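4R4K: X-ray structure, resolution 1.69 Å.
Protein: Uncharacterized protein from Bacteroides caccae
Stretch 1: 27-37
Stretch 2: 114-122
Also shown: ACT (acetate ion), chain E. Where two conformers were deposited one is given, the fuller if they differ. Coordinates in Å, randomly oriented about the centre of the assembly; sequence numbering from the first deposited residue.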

# COMPACT_ATOMS: atom_id res chain seq x y z
N TYR A 27 -0.10 -7.81 8.90
CA TYR A 27 -0.35 -6.80 9.91
C TYR A 27 0.83 -6.62 10.88
O TYR A 27 1.13 -5.49 11.31
CB TYR A 27 -1.60 -7.11 10.72
CG TYR A 27 -2.89 -6.78 10.05
CD1 TYR A 27 -3.18 -5.48 9.65
CD2 TYR A 27 -3.84 -7.77 9.83
CE1 TYR A 27 -4.40 -5.17 9.06
CE2 TYR A 27 -5.04 -7.48 9.23
CZ TYR A 27 -5.31 -6.18 8.85
OH TYR A 27 -6.48 -5.92 8.25
N THR A 28 1.54 -7.69 11.16
CA THR A 28 2.72 -7.59 12.07
C THR A 28 3.89 -6.85 11.45
O THR A 28 4.80 -6.42 12.18
CB THR A 28 3.25 -8.98 12.56
OG1 THR A 28 3.91 -9.71 11.52
CG2 THR A 28 2.15 -9.82 13.21
N ARG A 29 3.89 -6.71 10.12
CA ARG A 29 5.00 -6.07 9.41
C ARG A 29 4.69 -4.71 8.81
O ARG A 29 5.30 -4.29 7.84
CB ARG A 29 5.55 -7.01 8.35
CG ARG A 29 6.17 -8.27 8.91
CD ARG A 29 7.25 -7.99 9.95
NE ARG A 29 8.00 -9.21 10.22
CZ ARG A 29 8.98 -9.69 9.46
NH1 ARG A 29 9.42 -9.05 8.38
NH2 ARG A 29 9.53 -10.84 9.79
N ILE A 30 3.75 -4.02 9.43
CA ILE A 30 3.44 -2.66 9.06
C ILE A 30 3.60 -1.80 10.31
O ILE A 30 3.07 -2.14 11.36
CB ILE A 30 2.02 -2.52 8.51
CG1 ILE A 30 1.83 -3.47 7.31
CG2 ILE A 30 1.80 -1.07 8.11
CD1 ILE A 30 0.40 -3.69 6.90
N LYS A 31 4.38 -0.72 10.18
CA LYS A 31 4.60 0.19 11.31
C LYS A 31 3.57 1.32 11.31
O LYS A 31 3.74 2.33 10.65
CB LYS A 31 6.03 0.72 11.30
CG LYS A 31 7.07 -0.34 11.67
CD LYS A 31 8.49 0.20 11.70
CE LYS A 31 9.46 -0.66 12.52
NZ LYS A 31 8.83 -1.39 13.66
N PHE A 32 2.49 1.12 12.06
CA PHE A 32 1.42 2.09 12.20
C PHE A 32 1.72 3.03 13.36
O PHE A 32 2.28 2.60 14.37
CB PHE A 32 0.09 1.37 12.48
CG PHE A 32 -0.39 0.49 11.36
CD1 PHE A 32 -0.88 1.04 10.18
CD2 PHE A 32 -0.39 -0.92 11.49
CE1 PHE A 32 -1.33 0.23 9.16
CE2 PHE A 32 -0.85 -1.74 10.45
CZ PHE A 32 -1.32 -1.17 9.29
N PRO A 33 1.28 4.30 13.26
CA PRO A 33 0.60 4.89 12.11
C PRO A 33 1.62 5.17 11.04
O PRO A 33 2.79 5.39 11.34
CB PRO A 33 0.02 6.20 12.66
CG PRO A 33 0.86 6.52 13.84
CD PRO A 33 1.30 5.21 14.42
N LEU A 34 1.21 5.09 9.78
CA LEU A 34 2.17 5.24 8.71
C LEU A 34 2.71 6.67 8.67
O LEU A 34 2.11 7.59 9.23
CB LEU A 34 1.54 4.85 7.37
CG LEU A 34 1.10 3.38 7.31
CD1 LEU A 34 0.35 3.13 6.01
CD2 LEU A 34 2.27 2.43 7.45
N LYS A 35 3.85 6.83 8.02
CA LYS A 35 4.54 8.12 8.02
C LYS A 35 3.68 9.26 7.46
O LYS A 35 3.70 10.37 8.00
CB LYS A 35 5.86 8.04 7.27
CG LYS A 35 6.96 7.35 8.07
CD LYS A 35 8.34 7.65 7.53
CE LYS A 35 8.64 6.88 6.25
NZ LYS A 35 10.00 7.19 5.72
N THR A 36 2.91 8.99 6.42
CA THR A 36 2.08 10.02 5.80
C THR A 36 0.62 9.76 6.14
O THR A 36 0.07 8.71 5.81
CB THR A 36 2.28 10.05 4.28
OG1 THR A 36 3.66 10.23 3.98
CG2 THR A 36 1.46 11.18 3.63
N PRO A 37 -0.04 10.73 6.81
CA PRO A 37 -1.45 10.52 7.12
C PRO A 37 -2.33 10.70 5.88
O PRO A 37 -1.88 11.16 4.84
CB PRO A 37 -1.75 11.62 8.14
CG PRO A 37 -0.82 12.72 7.79
CD PRO A 37 0.44 12.05 7.28
N GLY A 114 16.74 -6.46 11.20
CA GLY A 114 16.89 -7.28 9.97
C GLY A 114 15.57 -7.68 9.33
O GLY A 114 15.54 -8.37 8.30
N LYS A 115 14.47 -7.22 9.92
CA LYS A 115 13.15 -7.55 9.39
C LYS A 115 12.65 -6.43 8.49
O LYS A 115 12.90 -5.26 8.74
CB LYS A 115 12.17 -7.77 10.53
CG LYS A 115 12.47 -8.97 11.41
CD LYS A 115 11.42 -9.10 12.50
CE LYS A 115 11.63 -10.34 13.35
NZ LYS A 115 10.61 -10.42 14.42
N TRP A 116 11.91 -6.80 7.46
CA TRP A 116 11.27 -5.83 6.58
C TRP A 116 9.91 -5.40 7.12
O TRP A 116 9.15 -6.22 7.64
CB TRP A 116 11.10 -6.41 5.19
CG TRP A 116 12.38 -6.53 4.44
CD1 TRP A 116 13.15 -7.65 4.33
CD2 TRP A 116 13.01 -5.53 3.64
NE1 TRP A 116 14.23 -7.39 3.53
CE2 TRP A 116 14.17 -6.10 3.09
CE3 TRP A 116 12.71 -4.20 3.35
CZ2 TRP A 116 15.04 -5.39 2.26
CZ3 TRP A 116 13.56 -3.50 2.51
CH2 TRP A 116 14.72 -4.09 1.98
N TYR A 117 9.65 -4.11 6.98
CA TYR A 117 8.37 -3.52 7.33
C TYR A 117 7.92 -2.54 6.26
O TYR A 117 8.75 -1.89 5.59
CB TYR A 117 8.47 -2.72 8.62
CG TYR A 117 8.79 -3.53 9.81
CD1 TYR A 117 10.11 -3.78 10.12
CD2 TYR A 117 7.80 -4.02 10.65
CE1 TYR A 117 10.41 -4.52 11.22
CE2 TYR A 117 8.11 -4.78 11.76
CZ TYR A 117 9.43 -5.01 12.03
OH TYR A 117 9.76 -5.77 13.10
N VAL A 118 6.61 -2.41 6.16
CA VAL A 118 6.02 -1.27 5.46
C VAL A 118 6.02 -0.10 6.42
O VAL A 118 5.55 -0.23 7.55
CB VAL A 118 4.60 -1.57 4.99
CG1 VAL A 118 3.92 -0.29 4.49
CG2 VAL A 118 4.65 -2.62 3.90
N VAL A 119 6.61 1.02 5.99
CA VAL A 119 6.64 2.23 6.80
C VAL A 119 5.79 3.37 6.27
O VAL A 119 5.50 4.32 7.01
CB VAL A 119 8.07 2.73 7.04
CG1 VAL A 119 8.89 1.68 7.79
CG2 VAL A 119 8.75 3.14 5.74
N ASP A 120 5.38 3.31 5.00
CA ASP A 120 4.49 4.31 4.46
C ASP A 120 3.74 3.75 3.28
O ASP A 120 4.18 2.79 2.64
CB ASP A 120 5.25 5.57 4.06
CG ASP A 120 4.38 6.83 4.12
OD1 ASP A 120 3.19 6.78 4.53
OD2 ASP A 120 4.90 7.90 3.74
N CYS A 121 2.59 4.34 3.02
CA CYS A 121 1.78 3.93 1.91
C CYS A 121 0.85 5.07 1.49
O CYS A 121 0.31 5.79 2.34
CB CYS A 121 0.96 2.70 2.28
SG CYS A 121 -0.22 2.15 1.02
N TYR A 122 0.76 5.26 0.19
CA TYR A 122 -0.29 6.05 -0.43
C TYR A 122 -1.16 5.04 -1.15
O TYR A 122 -0.66 4.21 -1.90
CB TYR A 122 0.26 7.07 -1.44
CG TYR A 122 -0.87 7.67 -2.23
CD1 TYR A 122 -1.69 8.67 -1.66
CD2 TYR A 122 -1.18 7.21 -3.50
CE1 TYR A 122 -2.76 9.20 -2.36
CE2 TYR A 122 -2.26 7.73 -4.21
CZ TYR A 122 -3.05 8.72 -3.63
OH TYR A 122 -4.11 9.25 -4.31
C ACT E . 7.91 -13.14 12.91
O ACT E . 8.65 -12.76 11.99
OXT ACT E . 8.30 -13.12 14.09
CH3 ACT E . 6.53 -13.63 12.59
O HOH W 1 5.80 4.05 9.72
O HOH W 2 -0.60 8.11 3.25

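A loop can dock on a strand by borrowing strand geometry for a single residue, with further backbone and side-chain bonds securing the rest. Here residues 29-36, which come after a helix, run alongside the strand 116-122, and one beta bridge pairs Ile30 with Val118. Two hydrogen bonds frame it: Val118 N gives to Arg29 O (2.8 Å), and Lys31 N to Val118 O (2.9 Å), the latter almost straight at 176°. Beyond Lys31 the loop bulges through a cis peptide before Pro33, then returns so that Lys35 N reaches Val119 O (3.2 Å). A water joins the two stretches beside the bulge, donating to Lys31 O and Val119 O.

Side chains extend both ends of this short register. Arg29 curls back so that its NH1 donates to Trp116 O (2.9 Å), while its NH2 binds an acetate, probably from the crystallisation liquor. Lys31 lies across the Tyr117 ring, NZ 4.0 Å from the ring centroid and nearly on its normal, a cation-pi arrangement. At the other end, Asp120 grips Thr36 twice: Thr36 N donates to Asp120 OD1 (2.9 Å) and Thr36 OG1 to Asp120 OD2 (2.7 Å), so both oxygens of one carboxylate are engaged by a single residue. Between these polar anchors, Leu34 packs its CD1 against Cys121 CB (3.8 Å).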